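Local coordinates for putative carboxynorspermidine decarboxylase protein (Sinorhizobium meliloti, PDB 3MT1) that probably catalyses the pyridoxal 5'-phosphate-dependent decarboxylation of carboxynorspermidine and carboxyspermidine, yielding norspermidine and spermidine in polyamine biosynthesis, at residues L36-T41 against P231-I236; T237-L242 against D320-T325; A30-A35 against Y51-T56; K13-M18 against F45-D50; E166-G171 against G199-G204. All coordinates share one frame; numbering follows the deposited sequence.

Interaction 1: L36-T41 against P231-I236; sequences LKCFAT and PGEASI. With SO4 (sulfate ion), chain D.
The segment 36-41, which leaves the first barrel strand, passes closest to the segment 231-236, which follows the last, at Cys38 and Gly232, whose CA atoms are 5.3 Å apart. Cys38 turns its SG anti to its own backbone N and rests it on the peptide between Gly232 and Glu233, with SG 3.5 Å from Glu233 N. Phe39, CG likewise anti to the backbone N, crosses Ile236 at about a right angle. The delta methyl of Ile236, CD1, sits over the middle of the ring in a CH-pi contact, 3.4 Å from the Phe39 centroid and 7° off its normal. Thr41 N approaches the opposite face nearer the rim. Within 231-236, Ser235 OG donates to Pro231 O at 2.9 Å, and Glu233 N reaches sulfate O2 at 2.8 Å along an almost straight line (171°). Gly232 N holds sulfate O3 at 3.1 Å. A CB on Gly232 would project toward Cys38 and collide with the anion. Apolar packing on one side thus backs a turn whose two consecutive N-H groups grip an oxyanion, consistent with the cofactor phosphate site of related class-II decarboxylases.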
# COMPACT_ATOMS: atom_id res chain seq x y z
N LEU B 36 -5.53 15.42 6.55
CA LEU B 36 -4.28 14.98 5.93
C LEU B 36 -4.21 13.47 5.62
O LEU B 36 -3.47 13.07 4.75
CB LEU B 36 -3.08 15.46 6.72
CG LEU B 36 -2.88 16.99 6.82
CD1 LEU B 36 -1.53 17.35 7.46
CD2 LEU B 36 -2.95 17.64 5.44
N LYS B 37 -5.04 12.64 6.26
CA LYS B 37 -5.08 11.22 5.93
C LYS B 37 -5.54 10.96 4.49
O LYS B 37 -5.14 9.97 3.86
CB LYS B 37 -5.86 10.38 6.95
CG LYS B 37 -7.34 10.60 6.95
CD LYS B 37 -8.08 9.83 8.07
CE LYS B 37 -9.54 10.32 8.13
NZ LYS B 37 -10.29 9.81 9.35
N CYS B 38 -6.34 11.87 3.94
CA CYS B 38 -6.87 11.71 2.61
C CYS B 38 -5.89 12.27 1.57
O CYS B 38 -5.67 11.66 0.49
CB CYS B 38 -8.21 12.40 2.52
SG CYS B 38 -8.73 12.76 0.84
N PHE B 39 -5.30 13.43 1.90
CA PHE B 39 -4.53 14.23 0.92
C PHE B 39 -3.54 15.10 1.65
O PHE B 39 -3.92 15.90 2.47
CB PHE B 39 -5.46 15.11 0.14
CG PHE B 39 -4.80 15.92 -0.93
CD1 PHE B 39 -4.37 17.24 -0.67
CD2 PHE B 39 -4.65 15.39 -2.22
CE1 PHE B 39 -3.77 18.02 -1.69
CE2 PHE B 39 -4.04 16.15 -3.24
CZ PHE B 39 -3.60 17.47 -2.99
N ALA B 40 -2.26 14.92 1.34
CA ALA B 40 -1.16 15.58 2.03
C ALA B 40 -0.08 15.98 1.01
O ALA B 40 1.12 16.03 1.31
CB ALA B 40 -0.62 14.67 3.10
N THR B 41 -0.52 16.33 -0.19
CA THR B 41 0.37 16.74 -1.24
C THR B 41 0.68 18.22 -1.04
O THR B 41 0.05 19.11 -1.66
CB THR B 41 -0.26 16.48 -2.57
OG1 THR B 41 -0.45 15.08 -2.70
CG2 THR B 41 0.63 16.94 -3.71
N PRO B 231 -13.13 18.33 5.98
CA PRO B 231 -13.28 17.67 4.68
C PRO B 231 -12.00 17.02 4.14
O PRO B 231 -11.01 17.71 3.91
CB PRO B 231 -13.65 18.82 3.76
CG PRO B 231 -13.03 20.08 4.46
CD PRO B 231 -13.28 19.80 5.89
N GLY B 232 -12.05 15.71 3.91
CA GLY B 232 -10.98 15.03 3.16
C GLY B 232 -11.32 14.99 1.68
O GLY B 232 -11.00 15.91 0.91
N GLU B 233 -12.01 13.94 1.29
CA GLU B 233 -12.50 13.77 -0.08
C GLU B 233 -13.15 15.01 -0.66
O GLU B 233 -12.95 15.33 -1.84
CB GLU B 233 -13.45 12.59 -0.14
CG GLU B 233 -13.76 12.15 -1.58
CD GLU B 233 -12.58 11.45 -2.31
OE1 GLU B 233 -11.78 10.72 -1.66
OE2 GLU B 233 -12.47 11.65 -3.56
N ALA B 234 -13.93 15.73 0.12
CA ALA B 234 -14.64 16.86 -0.46
C ALA B 234 -13.72 18.04 -0.92
O ALA B 234 -14.11 18.86 -1.76
CB ALA B 234 -15.74 17.34 0.45
N SER B 235 -12.52 18.12 -0.37
CA SER B 235 -11.57 19.14 -0.81
C SER B 235 -11.02 18.88 -2.21
O SER B 235 -10.68 19.82 -2.95
CB SER B 235 -10.38 19.16 0.15
OG SER B 235 -10.85 19.34 1.46
N ILE B 236 -10.96 17.61 -2.57
CA ILE B 236 -10.07 17.17 -3.60
C ILE B 236 -10.80 16.44 -4.74
O ILE B 236 -10.20 16.03 -5.73
CB ILE B 236 -8.96 16.35 -2.91
CG1 ILE B 236 -7.63 16.88 -3.31
CG2 ILE B 236 -9.11 14.81 -2.99
CD1 ILE B 236 -7.25 18.03 -2.44
S SO4 D . -13.25 12.06 4.24
O1 SO4 D . -14.29 11.04 4.13
O2 SO4 D . -12.29 11.93 3.16
O3 SO4 D . -13.96 13.34 4.12
O4 SO4 D . -12.57 12.00 5.54

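Interaction 2: T237-L242 against D320-T325; sequences TKSTTL and DAAGYT. With SO4 (sulfate ion), chain D.
Two backbone N-H groups carry this contact, which ties the start of strand 240-251 of the mixed sheet to the loop after strand 315-318. Lys238 N donates to Asp320 OD1 at 2.6 Å from well above the carboxylate plane; CG of Asp320 stands anti to its backbone N (chi1 -156°), which brings OD1 to that N-H. Ala321 N gives a nearly straight bond (171°) to Thr240 O, 2.9 Å away. Beside this second bond the Ala322 methyl abuts the Thr240 side chain, CB lying 3.2 Å from Thr240 OG1, and Ala321 CB meets Leu242 CB at 4.1 Å. In the second shell, Thr240 OG1 donates to Ser239 OG at 2.6 Å, and Thr325 OG1 donates to Ala321 O. An alanine at Asp320 would remove the carboxylate and would probably loosen the 237-240 backbone at Lys238, whose N-H would lose this acceptor. Farther out, Tyr324 OH donates to sulfate O2 at 2.9 Å, bringing the loop to the anion site. Asp320 OD2 also faces a like charge, that of Glu233, a predicted substrate-binding residue. Such crowding would probably raise the proton affinity of one carboxylate, while the Lys238 N-H should help keep Asp320 anionic.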
# COMPACT_ATOMS: atom_id res chain seq x y z
N THR B 237 -12.12 16.32 -4.55
CA THR B 237 -13.04 15.62 -5.43
C THR B 237 -12.87 16.10 -6.88
O THR B 237 -12.84 17.30 -7.15
CB THR B 237 -14.52 15.78 -4.90
OG1 THR B 237 -15.37 14.75 -5.43
CG2 THR B 237 -15.11 17.15 -5.24
N LYS B 238 -12.73 15.15 -7.81
CA LYS B 238 -12.71 15.45 -9.26
C LYS B 238 -11.62 16.45 -9.68
O LYS B 238 -11.71 17.05 -10.76
CB LYS B 238 -14.09 15.95 -9.72
CG LYS B 238 -15.19 14.91 -9.59
CD LYS B 238 -16.55 15.54 -9.85
CE LYS B 238 -17.53 15.25 -8.69
NZ LYS B 238 -17.86 13.79 -8.54
N SER B 239 -10.62 16.63 -8.84
CA SER B 239 -9.62 17.64 -9.10
C SER B 239 -8.44 17.07 -9.82
O SER B 239 -7.71 17.81 -10.49
CB SER B 239 -9.10 18.27 -7.82
OG SER B 239 -8.11 17.43 -7.24
N THR B 240 -8.23 15.77 -9.66
CA THR B 240 -6.97 15.15 -10.04
C THR B 240 -7.18 13.90 -10.88
O THR B 240 -8.10 13.15 -10.64
CB THR B 240 -6.18 14.79 -8.76
OG1 THR B 240 -6.01 15.99 -7.95
CG2 THR B 240 -4.81 14.15 -9.06
N THR B 241 -6.30 13.66 -11.84
CA THR B 241 -6.33 12.43 -12.63
C THR B 241 -5.02 11.63 -12.48
O THR B 241 -3.98 12.20 -12.12
CB THR B 241 -6.53 12.73 -14.12
OG1 THR B 241 -5.55 13.70 -14.53
CG2 THR B 241 -7.97 13.29 -14.38
N LEU B 242 -5.09 10.32 -12.73
CA LEU B 242 -3.88 9.52 -12.90
C LEU B 242 -3.69 9.22 -14.40
O LEU B 242 -4.46 8.46 -14.98
CB LEU B 242 -3.93 8.21 -12.06
CG LEU B 242 -2.80 7.16 -12.24
CD1 LEU B 242 -1.39 7.75 -12.03
CD2 LEU B 242 -3.00 5.83 -11.43
N ASP B 320 -10.73 11.37 -10.89
CA ASP B 320 -10.86 11.52 -9.45
C ASP B 320 -9.85 10.71 -8.66
O ASP B 320 -10.22 9.90 -7.81
CB ASP B 320 -12.26 11.14 -8.99
CG ASP B 320 -12.63 11.81 -7.68
OD1 ASP B 320 -11.89 12.76 -7.31
OD2 ASP B 320 -13.64 11.43 -7.05
N ALA B 321 -8.57 10.93 -8.91
CA ALA B 321 -7.56 10.14 -8.29
C ALA B 321 -6.78 10.81 -7.16
O ALA B 321 -5.73 10.31 -6.79
CB ALA B 321 -6.60 9.64 -9.36
N ALA B 322 -7.27 11.90 -6.57
CA ALA B 322 -6.47 12.60 -5.54
C ALA B 322 -6.55 12.04 -4.11
O ALA B 322 -5.56 12.07 -3.37
CB ALA B 322 -6.76 14.10 -5.53
N GLY B 323 -7.73 11.55 -3.71
CA GLY B 323 -7.94 11.11 -2.35
C GLY B 323 -7.48 9.69 -2.07
O GLY B 323 -7.79 8.75 -2.84
N TYR B 324 -6.76 9.52 -0.96
CA TYR B 324 -6.41 8.20 -0.47
C TYR B 324 -5.60 7.45 -1.54
O TYR B 324 -5.59 6.21 -1.58
CB TYR B 324 -7.68 7.42 -0.05
CG TYR B 324 -8.40 8.07 1.10
CD1 TYR B 324 -7.89 8.02 2.41
CD2 TYR B 324 -9.57 8.82 0.88
CE1 TYR B 324 -8.55 8.67 3.49
CE2 TYR B 324 -10.24 9.47 1.92
CZ TYR B 324 -9.74 9.38 3.22
OH TYR B 324 -10.41 10.05 4.22
N THR B 325 -4.94 8.20 -2.41
CA THR B 325 -4.11 7.58 -3.44
C THR B 325 -2.65 7.90 -3.15
O THR B 325 -1.89 7.03 -2.77
CB THR B 325 -4.48 8.07 -4.82
OG1 THR B 325 -4.40 9.51 -4.83
CG2 THR B 325 -5.92 7.60 -5.20
S SO4 D . -13.25 12.06 4.24
O1 SO4 D . -14.29 11.04 4.13
O2 SO4 D . -12.29 11.93 3.16
O3 SO4 D . -13.96 13.34 4.12
O4 SO4 D . -12.57 12.00 5.54

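Interaction 3: A30-A35 against Y51-T56; sequences AKALLA and YMDGTT
The first two strands of the eight-stranded parallel barrel, 31-35 and 54-57, meet here as the two arms of a beta-alpha-beta unit whose crossover contains helix 45-49. Leu34 pairs with Thr55 and Ala35 with Thr56 in parallel register, the first pair directing its side chains to one face of the sheet and the second to the other. Leu34 N donates to Gly54 O at 2.8 Å on a carbonyl lone pair, and Thr56 N returns to Leu34 O at 2.9 Å. Ahead of this ladder Asp53 N lies almost on the extension of the Ala32 C=O bond, 2.8 Å from Ala32 O. The Asp53 side chain extends the pattern: OD2 uses its anti lone pair to accept from Ala32 N at 3.1 Å. Lys31 crosses the Asp53 carboxylate at about a right angle, its NZ making a long salt bridge to Asp53 OD1 at 3.8 Å. Gly54 adopts a phi of 144°, where a CB would jam against the preceding carbonyl, and Leu33 CD2 packs on its CA at 3.6 Å. Across the strands selenomethionine Met52, bent at chi3, lays CE 3.6 Å from Leu34 N. Asp53 OD2 also pairs with Arg25 of helix 11-28, so the carboxylate, gripped by a backbone N-H and a guanidinium and with a lysine nearby, most likely stays ionised while it ties strand 31-35 to the residue just before strand 54-57.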
# COMPACT_ATOMS: atom_id res chain seq x y z
N ALA B 30 -18.69 28.23 10.11
CA ALA B 30 -18.03 27.00 10.50
C ALA B 30 -16.61 27.07 9.94
O ALA B 30 -16.35 27.81 8.98
CB ALA B 30 -18.79 25.80 9.99
N LYS B 31 -15.67 26.36 10.55
CA LYS B 31 -14.30 26.35 10.03
C LYS B 31 -14.04 25.00 9.36
O LYS B 31 -14.64 24.03 9.72
CB LYS B 31 -13.31 26.65 11.15
CG LYS B 31 -13.24 28.16 11.51
CD LYS B 31 -12.34 28.42 12.71
CE LYS B 31 -12.53 29.84 13.22
NZ LYS B 31 -11.65 30.77 12.45
N ALA B 32 -13.15 24.98 8.37
CA ALA B 32 -12.86 23.77 7.61
C ALA B 32 -11.38 23.47 7.69
O ALA B 32 -10.54 24.37 7.45
CB ALA B 32 -13.25 23.94 6.14
N LEU B 33 -11.07 22.20 7.99
CA LEU B 33 -9.69 21.73 8.07
C LEU B 33 -9.47 20.60 7.07
O LEU B 33 -10.29 19.69 6.96
CB LEU B 33 -9.39 21.25 9.48
CG LEU B 33 -9.83 22.10 10.66
CD1 LEU B 33 -9.67 21.35 11.99
CD2 LEU B 33 -9.06 23.38 10.71
N LEU B 34 -8.37 20.65 6.33
CA LEU B 34 -8.05 19.58 5.39
C LEU B 34 -7.70 18.33 6.19
O LEU B 34 -6.84 18.39 7.06
CB LEU B 34 -6.85 19.98 4.52
CG LEU B 34 -6.24 18.97 3.54
CD1 LEU B 34 -7.31 18.44 2.54
CD2 LEU B 34 -5.04 19.55 2.80
N ALA B 35 -8.34 17.20 5.92
CA ALA B 35 -7.92 15.93 6.58
C ALA B 35 -6.69 15.33 5.89
O ALA B 35 -6.81 14.85 4.76
CB ALA B 35 -9.05 14.91 6.64
N TYR B 51 -8.27 29.52 1.62
CA TYR B 51 -9.67 29.15 1.55
C TYR B 51 -10.09 28.28 2.70
O TYR B 51 -11.28 28.00 2.87
CB TYR B 51 -10.00 28.43 0.23
CG TYR B 51 -9.71 29.18 -1.07
CD1 TYR B 51 -10.71 29.94 -1.71
CD2 TYR B 51 -8.44 29.11 -1.68
CE1 TYR B 51 -10.45 30.58 -2.94
CE2 TYR B 51 -8.17 29.77 -2.88
CZ TYR B 51 -9.18 30.50 -3.52
OH TYR B 51 -8.93 31.15 -4.72
N MSE B 52 -9.12 27.83 3.48
CA MSE B 52 -9.38 26.94 4.60
C MSE B 52 -8.81 27.44 5.91
O MSE B 52 -8.18 28.51 5.96
CB MSE B 52 -8.89 25.54 4.28
CG MSE B 52 -9.53 24.98 3.01
SE MSE B 52 -8.99 23.13 2.69
CE MSE B 52 -10.30 22.26 3.73
N ASP B 53 -9.03 26.69 6.98
CA ASP B 53 -8.69 27.18 8.33
C ASP B 53 -7.58 26.38 9.02
O ASP B 53 -7.22 26.71 10.16
CB ASP B 53 -9.94 27.22 9.23
CG ASP B 53 -10.98 28.21 8.73
OD1 ASP B 53 -10.82 29.43 9.01
OD2 ASP B 53 -11.97 27.78 8.07
N GLY B 54 -7.03 25.37 8.34
CA GLY B 54 -6.08 24.45 8.93
C GLY B 54 -6.19 22.99 8.47
O GLY B 54 -6.77 22.68 7.42
N THR B 55 -5.63 22.10 9.27
CA THR B 55 -5.51 20.70 8.91
C THR B 55 -5.90 19.93 10.12
O THR B 55 -5.84 20.44 11.22
CB THR B 55 -3.99 20.33 8.59
OG1 THR B 55 -3.15 20.55 9.75
CG2 THR B 55 -3.45 21.17 7.42
N THR B 56 -6.32 18.69 9.94
CA THR B 56 -6.46 17.78 11.06
C THR B 56 -5.63 16.51 10.76
O THR B 56 -5.45 16.17 9.63
CB THR B 56 -7.95 17.47 11.36
OG1 THR B 56 -8.04 16.75 12.59
CG2 THR B 56 -8.61 16.62 10.22

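Interaction 4: K13-M18 against F45-D50; sequences KLTRNM and FDLMRD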
# COMPACT_ATOMS: atom_id res chain seq x y z
N LYS B 13 -9.61 23.16 -11.13
CA LYS B 13 -10.64 22.32 -10.52
C LYS B 13 -10.50 22.24 -9.01
O LYS B 13 -11.51 22.19 -8.28
CB LYS B 13 -10.64 20.92 -11.11
CG LYS B 13 -11.25 20.92 -12.48
CD LYS B 13 -11.06 19.58 -13.15
CE LYS B 13 -11.47 19.67 -14.58
NZ LYS B 13 -10.83 18.52 -15.22
N LEU B 14 -9.26 22.22 -8.54
CA LEU B 14 -9.01 22.27 -7.13
C LEU B 14 -9.56 23.58 -6.60
O LEU B 14 -10.31 23.58 -5.63
CB LEU B 14 -7.52 22.13 -6.83
CG LEU B 14 -7.06 22.20 -5.37
CD1 LEU B 14 -7.71 21.13 -4.44
CD2 LEU B 14 -5.59 21.97 -5.34
N THR B 15 -9.23 24.70 -7.25
CA THR B 15 -9.75 26.00 -6.85
C THR B 15 -11.28 26.07 -6.79
O THR B 15 -11.82 26.64 -5.85
CB THR B 15 -9.24 27.10 -7.76
OG1 THR B 15 -7.82 27.14 -7.65
CG2 THR B 15 -9.83 28.45 -7.40
N ARG B 16 -11.95 25.50 -7.80
CA ARG B 16 -13.42 25.38 -7.79
C ARG B 16 -13.84 24.83 -6.41
O ARG B 16 -14.66 25.43 -5.75
CB ARG B 16 -13.88 24.51 -8.98
CG ARG B 16 -15.37 24.12 -9.13
CD ARG B 16 -15.48 22.66 -9.69
NE ARG B 16 -14.43 21.83 -9.04
CZ ARG B 16 -14.14 20.55 -9.29
NH1 ARG B 16 -14.81 19.84 -10.19
NH2 ARG B 16 -13.16 19.96 -8.61
N ASN B 17 -13.20 23.76 -5.93
CA ASN B 17 -13.52 23.16 -4.63
C ASN B 17 -13.25 24.10 -3.49
O ASN B 17 -14.01 24.19 -2.53
CB ASN B 17 -12.72 21.88 -4.37
CG ASN B 17 -13.12 20.73 -5.26
OD1 ASN B 17 -14.15 20.77 -5.94
ND2 ASN B 17 -12.31 19.68 -5.24
N MSE B 18 -12.13 24.80 -3.60
CA MSE B 18 -11.71 25.67 -2.56
C MSE B 18 -12.72 26.79 -2.39
O MSE B 18 -13.06 27.15 -1.28
CB MSE B 18 -10.32 26.16 -2.86
CG MSE B 18 -9.27 25.05 -2.65
SE MSE B 18 -9.19 24.46 -0.78
CE MSE B 18 -9.99 22.67 -0.92
N PHE B 45 -0.50 23.25 -0.88
CA PHE B 45 -1.04 23.91 0.30
C PHE B 45 -1.13 25.44 0.19
O PHE B 45 -2.06 26.05 0.70
CB PHE B 45 -0.24 23.54 1.54
CG PHE B 45 -0.44 22.13 2.00
CD1 PHE B 45 -1.39 21.31 1.42
CD2 PHE B 45 0.31 21.62 3.04
CE1 PHE B 45 -1.56 20.03 1.86
CE2 PHE B 45 0.12 20.31 3.49
CZ PHE B 45 -0.81 19.54 2.89
N ASP B 46 -0.16 26.05 -0.49
CA ASP B 46 -0.17 27.49 -0.70
C ASP B 46 -1.42 27.90 -1.41
O ASP B 46 -2.01 28.93 -1.07
CB ASP B 46 1.09 27.97 -1.45
CG ASP B 46 2.31 28.07 -0.52
OD1 ASP B 46 2.09 28.28 0.70
OD2 ASP B 46 3.49 27.92 -0.98
N LEU B 47 -1.87 27.09 -2.37
CA LEU B 47 -3.13 27.38 -3.01
C LEU B 47 -4.34 27.17 -2.09
O LEU B 47 -5.21 28.02 -2.06
CB LEU B 47 -3.27 26.67 -4.36
CG LEU B 47 -4.68 26.55 -4.96
CD1 LEU B 47 -5.18 27.87 -5.59
CD2 LEU B 47 -4.72 25.42 -5.97
N MSE B 48 -4.36 26.12 -1.28
CA MSE B 48 -5.52 25.83 -0.43
C MSE B 48 -5.63 26.70 0.84
O MSE B 48 -6.74 26.94 1.33
CB MSE B 48 -5.52 24.35 -0.02
CG MSE B 48 -5.53 23.43 -1.19
SE MSE B 48 -5.15 21.59 -0.76
CE MSE B 48 -6.88 21.09 -0.12
N ARG B 49 -4.49 27.14 1.36
CA ARG B 49 -4.40 27.90 2.60
C ARG B 49 -5.45 29.03 2.73
O ARG B 49 -6.15 29.13 3.74
CB ARG B 49 -2.98 28.49 2.75
CG ARG B 49 -2.46 28.53 4.17
CD ARG B 49 -1.11 29.20 4.35
NE ARG B 49 -1.22 30.28 5.35
CZ ARG B 49 -0.37 30.50 6.37
NH1 ARG B 49 0.68 29.70 6.58
NH2 ARG B 49 -0.59 31.53 7.20
N ASP B 50 -5.55 29.88 1.71
CA ASP B 50 -6.39 31.07 1.83
C ASP B 50 -7.88 30.78 1.83
O ASP B 50 -8.68 31.69 2.04
CB ASP B 50 -6.03 32.10 0.78
CG ASP B 50 -4.59 32.58 0.89
OD1 ASP B 50 -4.12 32.82 2.04
OD2 ASP B 50 -3.94 32.72 -0.16
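Helices 11-28 and 45-49 lie side by side here, their short segments crossing at -29° with axes 10.4 Å apart, and the contact is made almost wholly by side-chain ends. Leu14 and Leu47 share one conformation, CG anti to the backbone N in each, so the two chains reach outward and slide past each other in opposite directions until CD2 of Leu14 meets CD2 of Leu47 at 3.6 Å. The other branch of Leu47 comes across Thr15 at about a right angle, CD1 lying 3.4 Å from Thr15 OG1. That hydroxyl is hydrogen-bonded to the carbonyl O of Lys11 in its own helix; toward the Leu47 methyl it makes only van der Waals contact. An alanine at Leu47 would remove both methyl branches and would probably loosen this edge of the interface, since Leu14 and Thr15 would each lose their closest partner across it. Deeper in, two selenomethionines cross obliquely. Both start with CG anti to the carbonyl carbon. Met18 bends at chi2 and again at chi3 (109°), while Met48 runs extended to chi3 and turns only there (80°). Their tips consequently converge, Met18 CE standing 3.6 Å from Met48 CE, with the selenium of Met18 3.7 Å from Met48 CB. Met48 also packs on Leu34 of strand 31-35 and on Ile236, Leu14 reaches Ile236, and Met18 touches Tyr51 and Met52, so the helix pair packs over the first barrel strand and helix 233-236.

Interaction 5: E166-G171 against G199-G204; sequences ENKDFG and GIHFTG. With SO4 (sulfate ion), chain D.
Two loops at one end of the parallel barrel meet here: 166-171, which follows strand 158-160 and enters helix 170-190, and the segment 199-204, which follows strand 193-195 and begins at a glycine. Backbone bonds join them in a single bridge between Asn167 and Ile200. His201 N donates to Asn167 O at 2.8 Å along a nearly straight line (176°), whereas Asn167 N approaches Gly199 O at 2.7 Å in a bent, weak bond. Turns shape each loop from within. Asn167 OD1 accepts from Asp169 N at 3.2 Å, in the plane of the amide, forming an Asx turn, while ND2 is hydrogen-bonded to Asn164 OD1. Asp169 then serves as N-cap of helix 170-190 through the hydrogen bond of its OD2 with Leu172 N. On the other side His201 is the centre of an inverse gamma turn, closed by a weak bond from Phe202 N to Ile200 O at 3.0 Å, and it opens a type I turn ending at Gly204. A further polar tie, the weak hydrogen bond of His201 NE2 with Thr237 OG1, leads out of the loop. Side-chain packing is lighter. Lys168 lays CE over one face of the His201 ring, toward its rim, 4.2 Å from ND1, and its aliphatic chain rather than its ammonium makes the approach. His201 CB meanwhile touches Asn167 O at 3.6 Å. Anion binding comes last, consistent with a cofactor phosphate site as in relatives: Gly199, whose phi is positive, points its backbone N at sulfate O3, 2.8 Å away at an N-H angle of 167°.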
# COMPACT_ATOMS: atom_id res chain seq x y z
N GLU B 166 -19.71 8.60 2.98
CA GLU B 166 -19.63 9.04 1.61
C GLU B 166 -20.80 9.98 1.41
O GLU B 166 -21.29 10.13 0.30
CB GLU B 166 -19.72 7.85 0.64
CG GLU B 166 -21.13 7.13 0.59
CD GLU B 166 -21.04 5.59 0.43
OE1 GLU B 166 -22.06 4.95 0.08
OE2 GLU B 166 -19.95 5.04 0.68
N ASN B 167 -21.23 10.61 2.50
CA ASN B 167 -22.52 11.24 2.58
C ASN B 167 -22.75 12.38 1.61
O ASN B 167 -22.31 13.52 1.82
CB ASN B 167 -22.82 11.67 4.01
CG ASN B 167 -24.28 11.91 4.25
OD1 ASN B 167 -25.08 11.98 3.31
ND2 ASN B 167 -24.64 12.03 5.51
N LYS B 168 -23.48 12.05 0.56
CA LYS B 168 -23.64 12.86 -0.63
C LYS B 168 -25.03 13.49 -0.62
O LYS B 168 -25.40 14.22 -1.55
CB LYS B 168 -23.45 11.92 -1.84
CG LYS B 168 -23.25 12.56 -3.23
CD LYS B 168 -22.71 11.53 -4.24
CE LYS B 168 -21.20 11.35 -4.04
NZ LYS B 168 -20.58 10.50 -5.12
N ASP B 169 -25.80 13.23 0.44
CA ASP B 169 -27.18 13.70 0.54
C ASP B 169 -27.42 14.56 1.78
O ASP B 169 -27.12 14.13 2.91
CB ASP B 169 -28.13 12.51 0.55
CG ASP B 169 -29.56 12.91 0.41
OD1 ASP B 169 -30.02 13.06 -0.75
OD2 ASP B 169 -30.24 13.05 1.45
N PHE B 170 -27.93 15.77 1.57
CA PHE B 170 -28.07 16.70 2.68
C PHE B 170 -29.08 16.20 3.69
O PHE B 170 -28.84 16.29 4.91
CB PHE B 170 -28.49 18.06 2.20
CG PHE B 170 -28.95 18.96 3.30
CD1 PHE B 170 -28.03 19.42 4.26
CD2 PHE B 170 -30.28 19.34 3.39
CE1 PHE B 170 -28.44 20.24 5.30
CE2 PHE B 170 -30.71 20.19 4.42
CZ PHE B 170 -29.79 20.64 5.38
N GLY B 171 -30.20 15.68 3.18
CA GLY B 171 -31.25 15.11 4.01
C GLY B 171 -30.70 14.12 5.03
O GLY B 171 -31.10 14.17 6.21
N GLY B 199 -16.43 13.10 5.52
CA GLY B 199 -17.36 12.19 4.90
C GLY B 199 -18.59 12.88 4.36
O GLY B 199 -19.50 12.21 3.89
N ILE B 200 -18.61 14.22 4.41
CA ILE B 200 -19.79 14.99 3.94
C ILE B 200 -19.47 15.67 2.61
O ILE B 200 -18.64 16.59 2.58
CB ILE B 200 -20.27 16.13 4.97
CG1 ILE B 200 -20.23 15.66 6.43
CG2 ILE B 200 -21.68 16.67 4.59
CD1 ILE B 200 -20.14 16.83 7.44
N HIS B 201 -20.16 15.27 1.55
CA HIS B 201 -19.80 15.70 0.19
C HIS B 201 -20.48 16.99 -0.24
O HIS B 201 -21.24 17.00 -1.23
CB HIS B 201 -20.05 14.56 -0.81
CG HIS B 201 -19.02 14.47 -1.90
ND1 HIS B 201 -19.23 14.98 -3.16
CD2 HIS B 201 -17.77 13.96 -1.89
CE1 HIS B 201 -18.15 14.76 -3.90
NE2 HIS B 201 -17.25 14.14 -3.15
N PHE B 202 -20.22 18.07 0.51
CA PHE B 202 -20.86 19.36 0.25
C PHE B 202 -20.28 20.17 -0.90
O PHE B 202 -20.87 21.18 -1.29
CB PHE B 202 -20.99 20.20 1.51
CG PHE B 202 -19.69 20.54 2.15
CD1 PHE B 202 -19.02 21.72 1.81
CD2 PHE B 202 -19.13 19.69 3.10
CE1 PHE B 202 -17.82 22.05 2.40
CE2 PHE B 202 -17.91 20.01 3.70
CZ PHE B 202 -17.25 21.20 3.34
N THR B 203 -19.15 19.74 -1.43
CA THR B 203 -18.54 20.32 -2.63
C THR B 203 -19.02 19.65 -3.93
O THR B 203 -18.59 20.02 -5.02
CB THR B 203 -16.96 20.23 -2.60
OG1 THR B 203 -16.55 18.86 -2.47
CG2 THR B 203 -16.36 21.05 -1.45
N GLY B 204 -19.91 18.67 -3.82
CA GLY B 204 -20.43 18.05 -5.02
C GLY B 204 -21.28 19.03 -5.82
O GLY B 204 -21.86 19.98 -5.27
S SO4 D . -13.25 12.06 4.24
O1 SO4 D . -14.29 11.04 4.13
O2 SO4 D . -12.29 11.93 3.16
O3 SO4 D . -13.96 13.34 4.12
O4 SO4 D . -12.57 12.00 5.54

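Read from the N terminus, interaction 4 opens first, then interaction 3, then interaction 1. Interaction 4 closes at 45-50 and interaction 3 at 51-56, so these two cross, and interaction 1 crosses both because its second segment comes only at 231-236. The long span that interaction 1 encloses, from the first barrel strand to beyond the last, contains the whole of interaction 5. Interaction 2 follows in series, carrying the chain into the mixed sheet and back at 320-325. Interaction 3 joins the first two barrel strands and interaction 4 the two helices packed beside them, while 1, 2 and 5 converge on one sulfate where barrel and mixed sheet meet.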